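Local coordinates for protein 15-O-acetyltransferase (Fusarium sporotrichioides, PDB 3FOT) that acetylates the 15-hydroxyl of trichothecene intermediates such as 15-deacetylcalonectrin during biosynthesis of T-2 toxin, at residues G193-V198 with I465-N470. Numbering follows the deposited sequence.
Sequences GCRKFV and IDFVVN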
loop_
_atom_site.group_PDB
_atom_site.type_symbol
_atom_site.label_atom_id
_atom_site.label_comp_id
_atom_site.label_asym_id
_atom_site.label_seq_id
_atom_site.Cartn_x
_atom_site.Cartn_y
_atom_site.Cartn_z
ATOM N N GLY A 193 4.295 -5.479 2.363
ATOM C CA GLY A 193 5.700 -5.552 2.684
ATOM C C GLY A 193 6.138 -4.304 3.443
ATOM O O GLY A 193 6.944 -4.378 4.388
ATOM N N CYS A 194 5.607 -3.154 3.035
ATOM C CA CYS A 194 6.007 -1.887 3.642
ATOM C C CYS A 194 5.467 -1.828 5.075
ATOM O O CYS A 194 6.193 -1.469 6.006
ATOM C CB CYS A 194 5.498 -0.692 2.817
ATOM S SG CYS A 194 6.379 0.817 3.229
ATOM N N ARG A 195 4.211 -2.201 5.284
ATOM C CA ARG A 195 3.695 -2.243 6.668
ATOM C C ARG A 195 4.411 -3.272 7.543
ATOM O O ARG A 195 4.655 -3.008 8.727
ATOM C CB ARG A 195 2.192 -2.485 6.682
ATOM C CG ARG A 195 1.468 -1.256 6.163
ATOM C CD ARG A 195 -0.014 -1.493 6.086
ATOM N NE ARG A 195 -0.366 -2.325 4.946
ATOM C CZ ARG A 195 -1.527 -2.950 4.819
ATOM N NH1 ARG A 195 -2.437 -2.862 5.791
ATOM N NH2 ARG A 195 -1.759 -3.707 3.745
ATOM N N LYS A 196 4.735 -4.438 6.984
ATOM C CA LYS A 196 5.507 -5.439 7.735
ATOM C C LYS A 196 6.835 -4.805 8.183
ATOM O O LYS A 196 7.286 -4.986 9.299
ATOM C CB LYS A 196 5.796 -6.682 6.885
ATOM C CG LYS A 196 4.561 -7.613 6.745
ATOM C CD LYS A 196 4.758 -8.731 5.703
ATOM C CE LYS A 196 5.824 -9.755 6.117
ATOM N NZ LYS A 196 5.459 -10.582 7.323
ATOM N N PHE A 197 7.445 -4.040 7.295
ATOM C CA PHE A 197 8.731 -3.431 7.618
ATOM C C PHE A 197 8.599 -2.353 8.716
ATOM O O PHE A 197 9.454 -2.262 9.602
ATOM C CB PHE A 197 9.381 -2.860 6.348
ATOM C CG PHE A 197 10.801 -2.434 6.565
ATOM C CD1 PHE A 197 11.844 -3.362 6.490
ATOM C CD2 PHE A 197 11.092 -1.101 6.857
ATOM C CE1 PHE A 197 13.180 -2.965 6.714
ATOM C CE2 PHE A 197 12.398 -0.683 7.042
ATOM C CZ PHE A 197 13.454 -1.614 6.968
ATOM N N VAL A 198 7.525 -1.571 8.683
ATOM C CA VAL A 198 7.226 -0.617 9.780
ATOM C C VAL A 198 7.124 -1.415 11.108
ATOM O O VAL A 198 7.712 -1.035 12.127
ATOM C CB VAL A 198 5.933 0.158 9.498
ATOM C CG1 VAL A 198 5.479 0.957 10.722
ATOM C CG2 VAL A 198 6.154 1.107 8.291
ATOM N N ILE A 465 -3.028 4.735 12.318
ATOM C CA ILE A 465 -2.240 4.386 11.154
ATOM C C ILE A 465 -3.030 4.814 9.934
ATOM O O ILE A 465 -4.189 4.431 9.770
ATOM C CB ILE A 465 -1.909 2.868 11.078
ATOM C CG1 ILE A 465 -1.175 2.392 12.348
ATOM C CG2 ILE A 465 -1.118 2.539 9.786
ATOM C CD1 ILE A 465 -0.920 0.871 12.402
ATOM N N ASP A 466 -2.419 5.654 9.104
ATOM C CA ASP A 466 -3.029 6.004 7.814
ATOM C C ASP A 466 -2.082 5.661 6.676
ATOM O O ASP A 466 -0.945 6.077 6.674
ATOM C CB ASP A 466 -3.411 7.479 7.788
ATOM C CG ASP A 466 -4.502 7.787 8.771
ATOM O OD1 ASP A 466 -5.630 7.274 8.546
ATOM O OD2 ASP A 466 -4.226 8.509 9.760
ATOM N N PHE A 467 -2.576 4.918 5.701
ATOM C CA PHE A 467 -1.753 4.414 4.622
ATOM C C PHE A 467 -2.196 5.127 3.348
ATOM O O PHE A 467 -3.360 5.035 2.938
ATOM C CB PHE A 467 -1.920 2.902 4.507
ATOM C CG PHE A 467 -1.153 2.287 3.387
ATOM C CD1 PHE A 467 0.149 1.855 3.570
ATOM C CD2 PHE A 467 -1.731 2.135 2.134
ATOM C CE1 PHE A 467 0.860 1.291 2.533
ATOM C CE2 PHE A 467 -1.007 1.564 1.097
ATOM C CZ PHE A 467 0.272 1.147 1.298
ATOM N N VAL A 468 -1.277 5.888 2.768
ATOM C CA VAL A 468 -1.565 6.627 1.542
ATOM C C VAL A 468 -0.627 6.207 0.399
ATOM O O VAL A 468 0.553 5.907 0.615
ATOM C CB VAL A 468 -1.579 8.179 1.771
ATOM C CG1 VAL A 468 -2.521 8.561 2.933
ATOM C CG2 VAL A 468 -0.205 8.698 2.045
ATOM N N VAL A 469 -1.175 6.149 -0.814
ATOM C CA VAL A 469 -0.375 5.912 -2.020
ATOM C C VAL A 469 -0.672 7.079 -2.929
ATOM O O VAL A 469 -1.860 7.371 -3.158
ATOM C CB VAL A 469 -0.763 4.619 -2.739
ATOM C CG1 VAL A 469 0.100 4.431 -3.973
ATOM C CG2 VAL A 469 -0.597 3.437 -1.791
ATOM N N ASN A 470 0.365 7.766 -3.417
ATOM C CA ASN A 470 0.159 8.947 -4.252
ATOM C C ASN A 470 -0.712 8.573 -5.446
ATOM O O ASN A 470 -0.604 7.469 -5.963
ATOM C CB ASN A 470 1.480 9.500 -4.778
ATOM C CG ASN A 470 2.235 10.335 -3.741
ATOM O OD1 ASN A 470 1.687 10.729 -2.706
ATOM N ND2 ASN A 470 3.492 10.614 -4.032
#
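Arg195 and Phe467 make the closest approach between 193-198 and 465-470: CD of Arg195 lies 4.2 Å from CD1 of Phe467. The two side chains cross at about a right angle. Both residues are buried, and together they supply most of the modest 117 Å² of surface hidden between the segments. The arginine chain leaves the helix with CG anti to the carbonyl carbon (chi1 -70°) and stays extended at chi2, which puts the methylene CD beside the ring; the bend at chi3 then swings NE and the guanidinium, which tilts away beyond contact distance. That group stands 5.4 Å from the Phe467 ring centroid, measured from Arg195 CZ, and 14° off the ring normal. It is thus well centred over the ring but distant, and the 45° between the planes rules out a parallel stack; the cation-pi attraction is at most weak.

The rest of the interface is looser. The CA atoms of Arg195 and Phe467 are 8.8 Å apart, and Cys194 CB stays 5.1 Å from Phe467 CE1. No hydrogen bond joins the two segments. A glycerol molecule, probably from the crystallisation liquor, is bound about 5 Å from the Phe467 side chain.

Phe467 also touches Ile55 of the neighbouring strand 53-61 and Arg479 and Asp481 of strand 477-483, residues of two sheets. Helix 191-205 starts at Gly191, which with Asp190 ends the HxxxDG motif expected of the BAHD family; Asp190 OD1 accepts a hydrogen bond from Gly193 N. Arg195 NE reaches back to Gly191 O, and NH1 bonds Asp439 O. Hydrogen bonds to these two carbonyls orient the guanidinium and probably help to stabilise its buried charge, while the ring adds mainly van der Waals contact, its CD1 against the arginine CD.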